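Local coordinates for protein aminotransferase, class III (Deinococcus radiodurans, PDB 3I4J) that probably transfers amino groups between substrates with the help of pyridoxal phosphate, at residues C[218-221]-C[222-225]; C[207-210]-C[211-215]. The protein carries 1 engineered substitution. All coordinates share one frame; numbering follows the deposited sequence.

Contact 1 of 2, residues C[218-221]-C[222-225]; sequences RDIC and DEAG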
ATOM      1  N   ARG C 218      22.544  18.792  -9.049  1.00 19.26           N
ATOM      2  CA  ARG C 218      21.908  18.614 -10.355  1.00 19.41           C
ATOM      3  C   ARG C 218      22.966  18.578 -11.461  1.00 21.16           C
ATOM      4  O   ARG C 218      22.944  17.705 -12.332  1.00 19.68           O
ATOM      5  CB  ARG C 218      20.921  19.758 -10.613  1.00 20.15           C
ATOM      6  CG  ARG C 218      20.312  19.800 -12.018  1.00 22.20           C
ATOM      7  CD  ARG C 218      19.322  18.670 -12.260  1.00 23.08           C
ATOM      8  NE  ARG C 218      19.962  17.436 -12.696  1.00 23.38           N
ATOM      9  CZ  ARG C 218      19.312  16.296 -12.916  1.00 24.23           C
ATOM     10  NH1 ARG C 218      17.998  16.236 -12.731  1.00 21.92           N
ATOM     11  NH2 ARG C 218      19.969  15.222 -13.328  1.00 23.71           N
ATOM     12  N   ASP C 219      23.890  19.531 -11.411  1.00 20.64           N
ATOM     13  CA  ASP C 219      24.957  19.623 -12.402  1.00 21.36           C
ATOM     14  C   ASP C 219      25.905  18.432 -12.350  1.00 21.17           C
ATOM     15  O   ASP C 219      26.271  17.879 -13.385  1.00 20.20           O
ATOM     16  CB  ASP C 219      25.738  20.928 -12.220  1.00 22.88           C
ATOM     17  CG  ASP C 219      24.924  22.153 -12.593  1.00 22.49           C
ATOM     18  OD1 ASP C 219      23.905  22.006 -13.300  1.00 24.08           O
ATOM     19  OD2 ASP C 219      25.309  23.273 -12.190  1.00 24.76           O
ATOM     20  N   ILE C 220      26.311  18.031 -11.150  1.00 20.05           N
ATOM     21  CA  ILE C 220      27.199  16.884 -11.015  1.00 20.89           C
ATOM     22  C   ILE C 220      26.525  15.630 -11.581  1.00 21.27           C
ATOM     23  O   ILE C 220      27.167  14.811 -12.241  1.00 19.16           O
ATOM     24  CB  ILE C 220      27.578  16.644  -9.530  1.00 21.62           C
ATOM     25  CG1 ILE C 220      28.463  17.784  -9.033  1.00 25.41           C
ATOM     26  CG2 ILE C 220      28.299  15.313  -9.372  1.00 21.87           C
ATOM     27  CD1 ILE C 220      29.755  17.903  -9.786  1.00 30.35           C
ATOM     28  N   CYS C 221      25.228  15.485 -11.324  1.00 20.74           N
ATOM     29  CA  CYS C 221      24.488  14.332 -11.823  1.00 21.41           C
ATOM     30  C   CYS C 221      24.435  14.350 -13.348  1.00 21.37           C
ATOM     31  O   CYS C 221      24.590  13.311 -13.993  1.00 22.17           O
ATOM     32  CB  CYS C 221      23.067  14.304 -11.238  1.00 21.29           C
ATOM     33  SG  CYS C 221      22.999  13.788  -9.481  1.00 21.92           S
ATOM     34  N   ASP C 222      24.231  15.526 -13.929  1.00 21.30           N
ATOM     35  CA  ASP C 222      24.189  15.636 -15.384  1.00 23.47           C
ATOM     36  C   ASP C 222      25.536  15.262 -16.005  1.00 22.63           C
ATOM     37  O   ASP C 222      25.590  14.563 -17.019  1.00 22.08           O
ATOM     38  CB  ASP C 222      23.800  17.055 -15.809  1.00 23.86           C
ATOM     39  CG  ASP C 222      22.335  17.367 -15.542  1.00 26.60           C
ATOM     40  OD1 ASP C 222      21.540  16.417 -15.391  1.00 27.91           O
ATOM     41  OD2 ASP C 222      21.978  18.565 -15.501  1.00 28.36           O
ATOM     42  N   GLU C 223      26.623  15.728 -15.398  1.00 23.68           N
ATOM     43  CA  GLU C 223      27.957  15.426 -15.907  1.00 23.09           C
ATOM     44  C   GLU C 223      28.257  13.941 -15.832  1.00 24.35           C
ATOM     45  O   GLU C 223      28.824  13.371 -16.764  1.00 24.52           O
ATOM     46  CB  GLU C 223      29.029  16.184 -15.115  1.00 25.27           C
ATOM     47  CG  GLU C 223      29.039  17.675 -15.355  1.00 25.35           C
ATOM     48  CD  GLU C 223      30.177  18.382 -14.639  1.00 24.00           C
ATOM     49  OE1 GLU C 223      30.215  19.625 -14.686  1.00 23.43           O
ATOM     50  OE2 GLU C 223      31.034  17.702 -14.036  1.00 22.67           O
ATOM     51  N   ALA C 224      27.870  13.315 -14.721  1.00 21.99           N
ATOM     52  CA  ALA C 224      28.121  11.893 -14.512  1.00 22.27           C
ATOM     53  C   ALA C 224      27.146  10.985 -15.261  1.00 21.40           C
ATOM     54  O   ALA C 224      27.409   9.798 -15.427  1.00 22.85           O
ATOM     55  CB  ALA C 224      28.084  11.574 -13.008  1.00 21.37           C
ATOM     56  N   GLY C 225      26.025  11.543 -15.704  1.00 21.54           N
ATOM     57  CA  GLY C 225      25.043  10.753 -16.426  1.00 21.69           C
ATOM     58  C   GLY C 225      24.210   9.860 -15.520  1.00 22.32           C
ATOM     59  O   GLY C 225      23.701   8.834 -15.969  1.00 22.58           O
TER
HETATM   60  O   HOH W   1      23.257  20.778 -15.836  1.00 29.23           O

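Contact 2 of 2, residues C[207-210]-C[211-215]; sequences LAPA and PGYYE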
ATOM      1  N   LEU C 207      16.542  18.756   8.596  1.00 22.25           N
ATOM      2  CA  LEU C 207      17.879  19.180   8.186  1.00 24.06           C
ATOM      3  C   LEU C 207      17.809  19.581   6.715  1.00 23.48           C
ATOM      4  O   LEU C 207      17.321  18.819   5.880  1.00 22.96           O
ATOM      5  CB  LEU C 207      18.884  18.041   8.355  1.00 24.54           C
ATOM      6  CG  LEU C 207      20.300  18.390   7.880  1.00 27.88           C
ATOM      7  CD1 LEU C 207      20.850  19.512   8.751  1.00 28.45           C
ATOM      8  CD2 LEU C 207      21.198  17.163   7.956  1.00 29.30           C
ATOM      9  N   ALA C 208      18.295  20.778   6.402  1.00 23.21           N
ATOM     10  CA  ALA C 208      18.277  21.267   5.032  1.00 22.04           C
ATOM     11  C   ALA C 208      19.640  21.814   4.636  1.00 21.71           C
ATOM     12  O   ALA C 208      20.282  22.522   5.412  1.00 21.83           O
ATOM     13  CB  ALA C 208      17.221  22.353   4.873  1.00 23.54           C
ATOM     14  N   PRO C 209      20.106  21.473   3.427  1.00 20.93           N
ATOM     15  CA  PRO C 209      21.401  21.937   2.923  1.00 20.58           C
ATOM     16  C   PRO C 209      21.359  23.448   2.703  1.00 22.12           C
ATOM     17  O   PRO C 209      20.283  24.051   2.665  1.00 20.35           O
ATOM     18  CB  PRO C 209      21.554  21.171   1.609  1.00 21.98           C
ATOM     19  CG  PRO C 209      20.755  19.912   1.859  1.00 24.20           C
ATOM     20  CD  PRO C 209      19.529  20.463   2.525  1.00 20.11           C
ATOM     21  N   ALA C 210      22.532  24.053   2.564  1.00 21.25           N
ATOM     22  CA  ALA C 210      22.630  25.489   2.349  1.00 22.12           C
ATOM     23  C   ALA C 210      22.311  25.831   0.899  1.00 21.68           C
ATOM     24  O   ALA C 210      22.289  24.953   0.027  1.00 20.43           O
ATOM     25  CB  ALA C 210      24.036  25.968   2.694  1.00 22.21           C
ATOM     26  N   PRO C 211      22.047  27.116   0.621  1.00 21.45           N
ATOM     27  CA  PRO C 211      21.746  27.508  -0.754  1.00 22.22           C
ATOM     28  C   PRO C 211      22.896  27.061  -1.654  1.00 22.03           C
ATOM     29  O   PRO C 211      24.047  26.990  -1.205  1.00 22.13           O
ATOM     30  CB  PRO C 211      21.633  29.028  -0.656  1.00 22.61           C
ATOM     31  CG  PRO C 211      21.059  29.221   0.720  1.00 23.52           C
ATOM     32  CD  PRO C 211      21.887  28.255   1.544  1.00 22.30           C
ATOM     33  N   GLY C 212      22.576  26.742  -2.906  1.00 20.82           N
ATOM     34  CA  GLY C 212      23.586  26.309  -3.856  1.00 20.62           C
ATOM     35  C   GLY C 212      23.860  24.816  -3.897  1.00 21.99           C
ATOM     36  O   GLY C 212      24.454  24.314  -4.855  1.00 22.23           O
ATOM     37  N   TYR C 213      23.411  24.092  -2.873  1.00 19.18           N
ATOM     38  CA  TYR C 213      23.649  22.651  -2.789  1.00 19.92           C
ATOM     39  C   TYR C 213      23.028  21.828  -3.920  1.00 18.38           C
ATOM     40  O   TYR C 213      23.734  21.138  -4.657  1.00 19.04           O
ATOM     41  CB  TYR C 213      23.135  22.125  -1.445  1.00 18.62           C
ATOM     42  CG  TYR C 213      23.438  20.668  -1.169  1.00 19.14           C
ATOM     43  CD1 TYR C 213      24.574  20.296  -0.451  1.00 18.72           C
ATOM     44  CD2 TYR C 213      22.550  19.666  -1.567  1.00 20.73           C
ATOM     45  CE1 TYR C 213      24.812  18.960  -0.118  1.00 20.87           C
ATOM     46  CE2 TYR C 213      22.779  18.332  -1.245  1.00 20.18           C
ATOM     47  CZ  TYR C 213      23.905  17.988  -0.515  1.00 20.18           C
ATOM     48  OH  TYR C 213      24.097  16.684  -0.136  1.00 21.29           O
ATOM     49  N   TYR C 214      21.707  21.889  -4.067  1.00 19.73           N
ATOM     50  CA  TYR C 214      21.074  21.095  -5.108  1.00 19.16           C
ATOM     51  C   TYR C 214      21.352  21.557  -6.529  1.00 19.25           C
ATOM     52  O   TYR C 214      21.261  20.762  -7.467  1.00 18.64           O
ATOM     53  CB  TYR C 214      19.576  20.975  -4.840  1.00 17.52           C
ATOM     54  CG  TYR C 214      19.319  20.116  -3.624  1.00 16.57           C
ATOM     55  CD1 TYR C 214      19.696  18.773  -3.605  1.00 18.50           C
ATOM     56  CD2 TYR C 214      18.781  20.667  -2.463  1.00 17.54           C
ATOM     57  CE1 TYR C 214      19.549  17.996  -2.440  1.00 17.28           C
ATOM     58  CE2 TYR C 214      18.631  19.909  -1.303  1.00 17.70           C
ATOM     59  CZ  TYR C 214      19.017  18.582  -1.296  1.00 17.29           C
ATOM     60  OH  TYR C 214      18.894  17.854  -0.129  1.00 18.51           O
ATOM     61  N   GLU C 215      21.690  22.834  -6.694  1.00 20.72           N
ATOM     62  CA  GLU C 215      22.028  23.334  -8.020  1.00 21.77           C
ATOM     63  C   GLU C 215      23.289  22.585  -8.453  1.00 21.67           C
ATOM     64  O   GLU C 215      23.390  22.119  -9.592  1.00 19.91           O
ATOM     65  CB  GLU C 215      22.304  24.844  -7.987  1.00 21.05           C
ATOM     66  CG  GLU C 215      21.070  25.713  -7.741  1.00 21.97           C
ATOM     67  CD  GLU C 215      20.750  25.926  -6.270  1.00 22.96           C
ATOM     68  OE1 GLU C 215      21.296  25.206  -5.407  1.00 22.13           O
ATOM     69  OE2 GLU C 215      19.934  26.819  -5.977  1.00 23.97           O
TER

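Contact 1 of 2, residues C[218-221]-C[222-225]
Arg218 and Asp222 form an i to i+4 salt bridge on the last turns of helix 213-224, the crossover helix of the beta-alpha-beta unit made with strands 191-196 and 227-231. From CB, the arginine chain sets off with CG anti to the backbone N (chi1 173°), then bends at chi2 and chi3 so that the guanidinium comes round to the aspartate. CG and CD pass near OD2 of Asp222 without polar contact, NE lies 3.3 Å from Asp222 OD1, and the bridge itself is made at the end, Arg218 NH2 to Asp222 OD1 at 2.9 Å. OD1 approaches the guanidinium obliquely, although the two flat groups are only 17° apart in plane. Away from the helix, NH2 also bridges Asp255 and NH1 bonds the carbonyl of Thr253, so both terminal nitrogens have partners in the loop before strand 256-259. A leucine in place of Arg218 would probably leave the carboxylates of Asp222 and Asp255 without their shared positive mate. The other oxygen of Asp222 serves a water, which donates both to Asp222 OD2 at 2.6 Å and to Asp219 OD1 at 2.9 Å; this link probably eases the meeting of two like charges. Glu223, extended beyond CG, carries OE2 to a salt bridge with Arg180, while Ile220 and Ala224 pack on Leu183 of helix 178-186. Backbone bonds run i to i+4, such as Ala224 N to Ile220 O at 3.0 Å, until Gly225 takes positive phi (77°) as the C-prime residue of a Schellman motif. There Gly225 N makes a weak bond to Asp222 O at 3.3 Å, while Ile226 N turns back to Cys221 O.

Contact 2 of 2, residues C[207-210]-C[211-215]
Proline-on-tyrosine packing across a beta turn joins Pro209 to Tyr213 and Tyr214 where the loop after strand 191-196 enters helix 213-224. CB of Pro209 sits over one face of the Tyr213 ring in a CH-pi contact, 3.7 Å from the ring centroid and 25° off its normal, shifted toward the CG rim. With chi1 at -174°, the Tyr213 ring points away from its own backbone N and presents that face to the incoming loop. The next atom of the proline ring, CG, still close to the Tyr213 ring, also reaches Tyr214, lying 3.4 Å from Tyr214 OH and 3.8 Å from its CE2, so the pyrrolidine touches both phenols. The two tyrosines also meet each other: Tyr213 CD2 lies 3.5 Å above the centre of the Tyr214 ring. Both hydroxyls bond Arg127 NH1, and Tyr214 OH has a further partner in the carbonyl of Pro198; Trp249 meets the Tyr214 ring edge-to-face. The backbone itself reverses through Pro211 and Gly212, and Tyr213 N donates to Ala210 O at 3.2 Å. That carbonyl oxygen also accepts from Trp249 NE1. At Gly212 a beta carbon would collide with the carbonyl oxygen of Pro211; residues Ala210 to Tyr213 form a type II beta turn that leads directly into the helix, with Gly212 as N-cap.

How the contacts relate
The two contacts lie at opposite ends of helix 213-224, with centres about 16 Å apart: contact 2 builds its start and contact 1 its finish. Contact 2 is largely buried, relying on apolar and aromatic packing, with its phenol hydroxyls bonded to Arg127 and Pro198 elsewhere in the chain. Contact 1 is only partly buried; a row of charged side chains and a bridging water lie on its outer side, while the buried Ile220 packs on helix 178-186 and Cys221 on strand 227-231. Glycine serves both ends through positive phi, once within the turn before the helix and once just after it. Between them they delimit the helix linking strands 191-196 and 227-231.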